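Local structure of protein-glutamine gamma-glutamyltransferase (Pagrus major, 1G0D) at residues R341-E346 with V383-P388; P289-T294 with W334-M339. The protein catalyses, in a calcium-dependent manner, the cross-linking of protein-bound glutamine to lysine or other primary amines, probably under additional control by GTP. All blocks are in the same frame, centred on the assembly; numbering follows the deposited sequence.

Contact 1: residues R341-E346 with V383-P388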
loop_
_atom_site.group_PDB
_atom_site.type_symbol
_atom_site.label_atom_id
_atom_site.label_comp_id
_atom_site.label_asym_id
_atom_site.label_seq_id
_atom_site.Cartn_x
_atom_site.Cartn_y
_atom_site.Cartn_z
ATOM N N ARG A 341 6.137 -5.350 -19.710
ATOM C CA ARG A 341 6.039 -4.029 -20.323
ATOM C C ARG A 341 6.302 -4.059 -21.802
ATOM O O ARG A 341 7.387 -3.723 -22.272
ATOM C CB ARG A 341 7.023 -3.044 -19.664
ATOM C CG ARG A 341 6.757 -2.768 -18.211
ATOM C CD ARG A 341 5.376 -2.158 -17.988
ATOM N NE ARG A 341 5.186 -0.863 -18.636
ATOM C CZ ARG A 341 5.634 0.301 -18.166
ATOM N NH1 ARG A 341 5.405 1.426 -18.835
ATOM N NH2 ARG A 341 6.319 0.339 -17.041
ATOM N N GLU A 342 5.294 -4.456 -22.546
ATOM C CA GLU A 342 5.441 -4.499 -23.970
ATOM C C GLU A 342 5.520 -3.090 -24.551
ATOM O O GLU A 342 5.880 -2.896 -25.708
ATOM C CB GLU A 342 4.280 -5.278 -24.537
ATOM C CG GLU A 342 4.309 -6.704 -24.088
ATOM C CD GLU A 342 3.543 -7.609 -25.019
ATOM O OE1 GLU A 342 3.285 -8.765 -24.617
ATOM O OE2 GLU A 342 3.192 -7.164 -26.142
ATOM N N ASP A 343 5.198 -2.092 -23.741
ATOM C CA ASP A 343 5.266 -0.715 -24.217
ATOM C C ASP A 343 6.677 -0.109 -24.134
ATOM O O ASP A 343 6.865 1.046 -24.489
ATOM C CB ASP A 343 4.272 0.163 -23.435
ATOM C CG ASP A 343 4.548 0.197 -21.942
ATOM O OD1 ASP A 343 4.911 -0.851 -21.379
ATOM O OD2 ASP A 343 4.390 1.274 -21.329
ATOM N N LEU A 344 7.657 -0.883 -23.680
ATOM C CA LEU A 344 9.014 -0.385 -23.542
ATOM C C LEU A 344 10.042 -1.404 -24.013
ATOM O O LEU A 344 9.735 -2.569 -24.235
ATOM C CB LEU A 344 9.350 -0.061 -22.078
ATOM C CG LEU A 344 8.366 0.361 -20.989
ATOM C CD1 LEU A 344 8.991 0.123 -19.616
ATOM C CD2 LEU A 344 7.991 1.810 -21.158
ATOM N N PRO A 345 11.294 -0.971 -24.170
ATOM C CA PRO A 345 12.351 -1.873 -24.604
ATOM C C PRO A 345 12.434 -3.156 -23.779
ATOM O O PRO A 345 11.872 -3.254 -22.679
ATOM C CB PRO A 345 13.606 -1.028 -24.445
ATOM C CG PRO A 345 13.132 0.317 -24.684
ATOM C CD PRO A 345 11.805 0.396 -24.019
ATOM N N GLU A 346 13.143 -4.132 -24.349
ATOM C CA GLU A 346 13.381 -5.438 -23.754
ATOM C C GLU A 346 14.015 -5.223 -22.406
ATOM O O GLU A 346 14.911 -4.407 -22.292
ATOM C CB GLU A 346 14.374 -6.221 -24.625
ATOM C CG GLU A 346 14.156 -7.732 -24.687
ATOM C CD GLU A 346 13.411 -8.182 -25.969
ATOM O OE1 GLU A 346 12.155 -8.057 -26.027
ATOM O OE2 GLU A 346 14.086 -8.664 -26.919
ATOM N N VAL A 383 12.442 5.785 -19.461
ATOM C CA VAL A 383 11.237 5.017 -19.766
ATOM C C VAL A 383 10.039 5.484 -18.979
ATOM O O VAL A 383 10.190 5.979 -17.867
ATOM C CB VAL A 383 11.440 3.512 -19.464
ATOM C CG1 VAL A 383 12.416 2.942 -20.433
ATOM C CG2 VAL A 383 11.973 3.291 -18.059
ATOM N N LYS A 384 8.846 5.343 -19.557
ATOM C CA LYS A 384 7.651 5.736 -18.834
ATOM C C LYS A 384 7.335 4.593 -17.869
ATOM O O LYS A 384 7.609 3.441 -18.195
ATOM C CB LYS A 384 6.486 5.966 -19.786
ATOM C CG LYS A 384 6.479 5.071 -20.943
ATOM C CD LYS A 384 5.338 5.471 -21.861
ATOM C CE LYS A 384 5.442 4.834 -23.278
ATOM N NZ LYS A 384 5.316 3.354 -23.257
ATOM N N TYR A 385 6.798 4.894 -16.678
ATOM C CA TYR A 385 6.488 6.258 -16.235
ATOM C C TYR A 385 7.131 6.760 -14.939
ATOM O O TYR A 385 7.193 6.057 -13.917
ATOM C CB TYR A 385 4.994 6.429 -16.045
ATOM C CG TYR A 385 4.136 5.927 -17.161
ATOM C CD1 TYR A 385 3.521 6.820 -18.025
ATOM C CD2 TYR A 385 3.873 4.560 -17.322
ATOM C CE1 TYR A 385 2.660 6.378 -19.019
ATOM C CE2 TYR A 385 2.997 4.104 -18.332
ATOM C CZ TYR A 385 2.399 5.033 -19.166
ATOM O OH TYR A 385 1.519 4.645 -20.134
ATOM N N ASP A 386 7.562 8.021 -15.007
ATOM C CA ASP A 386 8.137 8.762 -13.884
ATOM C C ASP A 386 9.371 8.195 -13.212
ATOM O O ASP A 386 9.552 8.326 -12.002
ATOM C CB ASP A 386 7.021 9.007 -12.879
ATOM C CG ASP A 386 5.696 9.371 -13.565
ATOM O OD1 ASP A 386 5.651 10.398 -14.258
ATOM O OD2 ASP A 386 4.694 8.642 -13.429
ATOM N N ALA A 387 10.239 7.599 -14.022
ATOM C CA ALA A 387 11.472 7.012 -13.542
ATOM C C ALA A 387 12.367 7.956 -12.745
ATOM O O ALA A 387 12.956 7.522 -11.750
ATOM C CB ALA A 387 12.226 6.444 -14.685
ATOM N N PRO A 388 12.499 9.247 -13.166
ATOM C CA PRO A 388 13.360 10.196 -12.430
ATOM C C PRO A 388 12.909 10.407 -11.020
ATOM O O PRO A 388 13.721 10.473 -10.098
ATOM C CB PRO A 388 13.277 11.490 -13.242
ATOM C CG PRO A 388 12.873 11.059 -14.592
ATOM C CD PRO A 388 11.924 9.905 -14.359
HETATM O O HOH W 1 2.310 2.916 -22.736
#
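Arg341 sets CG beside its backbone N, anti to the carbonyl carbon (chi1 -64°), and then bends at chi2 and chi3, which turns the chain back toward its own type I beta turn, while a final bend at chi4 of Lys384 brings its ammonium group to the same turn from the other segment; both converge on Asp343. Arg341 grips that carboxylate side-on: NE donates to OD1, and NH1 to OD2 at 2.7 Å, each oxygen using its syn lone pair. Lys384 NZ reaches Asp343 OD2 at 3.0 Å from above the carboxylate plane, so one oxygen serves two cations; Lys384 NZ also donates to Asp343 O. Arg341 NH1 has a second acceptor, Lys384 O at 3.1 Å, met from above the carbonyl plane at the cis peptide preceding Tyr385. The guanidinium and the Tyr385 ring lie in nearly parallel planes (9° apart), with NH1 3.6 Å from CE2 in an oblique approach. A water joins Asp343 OD2 to Tyr385 OH. Leu344 covers one face of the guanidinium with CD1, sets CD2 3.6 Å from Lys384 CG, and packs CD1 against Val383 CB at 4.2 Å. Gln352 takes up Arg341 NH2, tying the turn to strand 350-355. The principle is charge sharing: two cations around one carboxylate would probably keep Asp343 ionised, and the buried guanidinium pins an irregular loop to the segment leading into helix 387-395.

Contact 2: residues P289-T294 with W334-M339. With SO4 (sulfate ion), chain B.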
loop_
_atom_site.group_PDB
_atom_site.type_symbol
_atom_site.label_atom_id
_atom_site.label_comp_id
_atom_site.label_asym_id
_atom_site.label_seq_id
_atom_site.Cartn_x
_atom_site.Cartn_y
_atom_site.Cartn_z
ATOM N N PRO A 289 -0.830 -9.040 -9.750
ATOM C CA PRO A 289 0.025 -9.335 -8.591
ATOM C C PRO A 289 0.602 -8.037 -7.971
ATOM O O PRO A 289 1.266 -7.246 -8.662
ATOM C CB PRO A 289 1.101 -10.242 -9.172
ATOM C CG PRO A 289 0.504 -10.806 -10.353
ATOM C CD PRO A 289 -0.435 -9.822 -10.923
ATOM N N THR A 290 0.369 -7.822 -6.672
ATOM C CA THR A 290 0.805 -6.572 -6.007
ATOM C C THR A 290 1.301 -6.712 -4.548
ATOM O O THR A 290 0.803 -7.534 -3.767
ATOM C CB THR A 290 -0.403 -5.548 -6.067
ATOM O OG1 THR A 290 -0.788 -5.351 -7.434
ATOM C CG2 THR A 290 -0.074 -4.206 -5.438
ATOM N N ARG A 291 2.293 -5.928 -4.172
ATOM C CA ARG A 291 2.752 -5.957 -2.782
ATOM C C ARG A 291 3.185 -4.577 -2.314
ATOM O O ARG A 291 3.910 -3.864 -3.018
ATOM C CB ARG A 291 3.924 -6.894 -2.596
ATOM C CG ARG A 291 4.996 -6.741 -3.634
ATOM C CD ARG A 291 6.158 -7.629 -3.308
ATOM N NE ARG A 291 7.258 -7.384 -4.217
ATOM C CZ ARG A 291 8.336 -8.145 -4.308
ATOM N NH1 ARG A 291 8.463 -9.220 -3.535
ATOM N NH2 ARG A 291 9.291 -7.817 -5.168
ATOM N N PRO A 292 2.716 -4.154 -1.137
ATOM C CA PRO A 292 3.110 -2.836 -0.636
ATOM C C PRO A 292 4.562 -2.803 -0.232
ATOM O O PRO A 292 4.980 -3.624 0.596
ATOM C CB PRO A 292 2.209 -2.626 0.575
ATOM C CG PRO A 292 1.103 -3.589 0.366
ATOM C CD PRO A 292 1.744 -4.785 -0.239
ATOM N N ILE A 293 5.341 -1.885 -0.818
ATOM C CA ILE A 293 6.733 -1.778 -0.397
ATOM C C ILE A 293 6.969 -0.469 0.382
ATOM O O ILE A 293 6.362 0.554 0.067
ATOM C CB ILE A 293 7.755 -1.928 -1.561
ATOM C CG1 ILE A 293 8.059 -0.607 -2.105
ATOM C CG2 ILE A 293 7.340 -2.907 -2.640
ATOM C CD1 ILE A 293 9.497 -0.454 -1.901
ATOM N N THR A 294 7.809 -0.526 1.426
ATOM C CA THR A 294 8.123 0.647 2.264
ATOM C C THR A 294 9.584 1.068 2.146
ATOM O O THR A 294 10.481 0.242 2.205
ATOM C CB THR A 294 7.836 0.367 3.757
ATOM O OG1 THR A 294 6.459 0.049 3.925
ATOM C CG2 THR A 294 8.068 1.565 4.571
ATOM N N TRP A 334 4.769 2.642 -1.160
ATOM C CA TRP A 334 4.187 2.583 -2.486
ATOM C C TRP A 334 3.844 1.112 -2.765
ATOM O O TRP A 334 3.824 0.266 -1.874
ATOM C CB TRP A 334 5.095 3.191 -3.582
ATOM C CG TRP A 334 6.434 2.569 -3.763
ATOM C CD1 TRP A 334 6.731 1.450 -4.489
ATOM C CD2 TRP A 334 7.689 3.046 -3.235
ATOM N NE1 TRP A 334 8.092 1.198 -4.444
ATOM C CE2 TRP A 334 8.696 2.162 -3.680
ATOM C CE3 TRP A 334 8.052 4.133 -2.429
ATOM C CZ2 TRP A 334 10.040 2.334 -3.346
ATOM C CZ3 TRP A 334 9.400 4.302 -2.097
ATOM C CH2 TRP A 334 10.373 3.402 -2.558
ATOM N N VAL A 335 3.596 0.796 -4.010
ATOM C CA VAL A 335 3.203 -0.545 -4.334
ATOM C C VAL A 335 3.964 -1.025 -5.558
ATOM O O VAL A 335 4.346 -0.228 -6.393
ATOM C CB VAL A 335 1.685 -0.480 -4.523
ATOM C CG1 VAL A 335 1.245 -0.877 -5.905
ATOM C CG2 VAL A 335 1.056 -1.221 -3.445
ATOM N N GLU A 336 4.242 -2.322 -5.631
ATOM C CA GLU A 336 4.929 -2.919 -6.782
ATOM C C GLU A 336 3.902 -3.845 -7.449
ATOM O O GLU A 336 3.264 -4.637 -6.750
ATOM C CB GLU A 336 6.107 -3.757 -6.304
ATOM C CG GLU A 336 7.472 -3.268 -6.738
ATOM C CD GLU A 336 8.574 -3.983 -6.008
ATOM O OE1 GLU A 336 8.456 -5.198 -5.744
ATOM O OE2 GLU A 336 9.574 -3.335 -5.673
ATOM N N SER A 337 3.710 -3.744 -8.766
ATOM C CA SER A 337 2.760 -4.630 -9.464
ATOM C C SER A 337 3.499 -5.428 -10.532
ATOM O O SER A 337 4.325 -4.892 -11.242
ATOM C CB SER A 337 1.637 -3.842 -10.153
ATOM O OG SER A 337 0.681 -3.358 -9.230
ATOM N N TRP A 338 3.182 -6.705 -10.658
ATOM C CA TRP A 338 3.827 -7.568 -11.642
ATOM C C TRP A 338 3.129 -7.530 -12.970
ATOM O O TRP A 338 1.945 -7.771 -13.045
ATOM C CB TRP A 338 3.823 -9.024 -11.183
ATOM C CG TRP A 338 4.654 -9.908 -12.050
ATOM C CD1 TRP A 338 4.256 -10.590 -13.184
ATOM C CD2 TRP A 338 6.050 -10.198 -11.881
ATOM N NE1 TRP A 338 5.325 -11.288 -13.716
ATOM C CE2 TRP A 338 6.438 -11.059 -12.929
ATOM C CE3 TRP A 338 7.018 -9.811 -10.938
ATOM C CZ2 TRP A 338 7.749 -11.532 -13.058
ATOM C CZ3 TRP A 338 8.324 -10.285 -11.068
ATOM C CH2 TRP A 338 8.674 -11.131 -12.115
ATOM N N MET A 339 3.882 -7.250 -14.019
ATOM C CA MET A 339 3.347 -7.224 -15.374
ATOM C C MET A 339 4.511 -7.071 -16.359
ATOM O O MET A 339 5.587 -6.599 -15.990
ATOM C CB MET A 339 2.411 -6.051 -15.543
ATOM C CG MET A 339 3.093 -4.691 -15.545
ATOM S SD MET A 339 1.829 -3.415 -15.402
ATOM C CE MET A 339 1.454 -3.511 -13.767
HETATM S S SO4 B . 10.939 -11.157 -5.966
HETATM O O1 SO4 B . 11.426 -10.095 -6.708
HETATM O O2 SO4 B . 9.746 -11.604 -6.579
HETATM O O3 SO4 B . 11.896 -12.141 -6.199
HETATM O O4 SO4 B . 10.902 -10.809 -4.572
#
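An antiparallel strand pairing joins residues 289-294 to 334-339 in the buried sheet of the papain-like transglutaminase core, 290-298 being an outermost strand. Arg291 and Glu336 form a hydrogen-bonded pair, as do Ile293 and Trp334; Arg291 N meets Glu336 O at 3.0 Å, and Trp338 N extends the ladder to Pro289 O. On the face bearing Thr290, Pro292, Val335 and Ser337, Ser337 OG donates to Thr290 OG1 at 3.1 Å, and Thr290 CG2 touches Val335 CG1 at 3.6 Å; helix 272-286, which begins with the catalytic Cys272, packs here. The other face carries the charge. Arg291, its chain extended from CG to NE (chi3 -174° places NE), runs side by side with Glu336, and its NE and NH2 both bond to OE1, at 2.9 and 2.8 Å, in the guanidinium plane. NH1 holds a sulfate, probably from the crystallisation liquor, through O4 at 3.1 Å, and Trp351 adds a cation-pi contact. Ile293 CG1 makes a CH-pi contact over a face of Trp334, whose NE1 is bonded to Tyr440 and whose ring adjoins His332 and Asp355 of the active site. An alanine in place of Arg291 would probably leave the buried Glu336 OE1 without either of its N-H donors and its charge without a mate. The pairing thus illustrates how a buried acid can be compensated by its cross-strand neighbour, with one carboxylate oxygen taking both bonds.

Overall arrangement
Followed from the N terminus, the chain leaves helix 272-286 and enters 290-298, the edge strand where contact 2 opens. It closes 40 residues on, at 334-339, after a loop that includes strand 307-312. Contact 1 begins almost at once, in the turn following strand 329-339, and closes at 383-388 after strands 350-355 and 368-372 and helix 373-378. The two loops therefore stand in series, neither nested nor crossed, with centres 16 Å apart. Contact 2 pairs two strands of the sheet close to the centre of the molecule, whereas contact 1 fastens a more peripheral turn to the loop leading into helix 387-395. His332 falls within the first loop and Asp355 within the second.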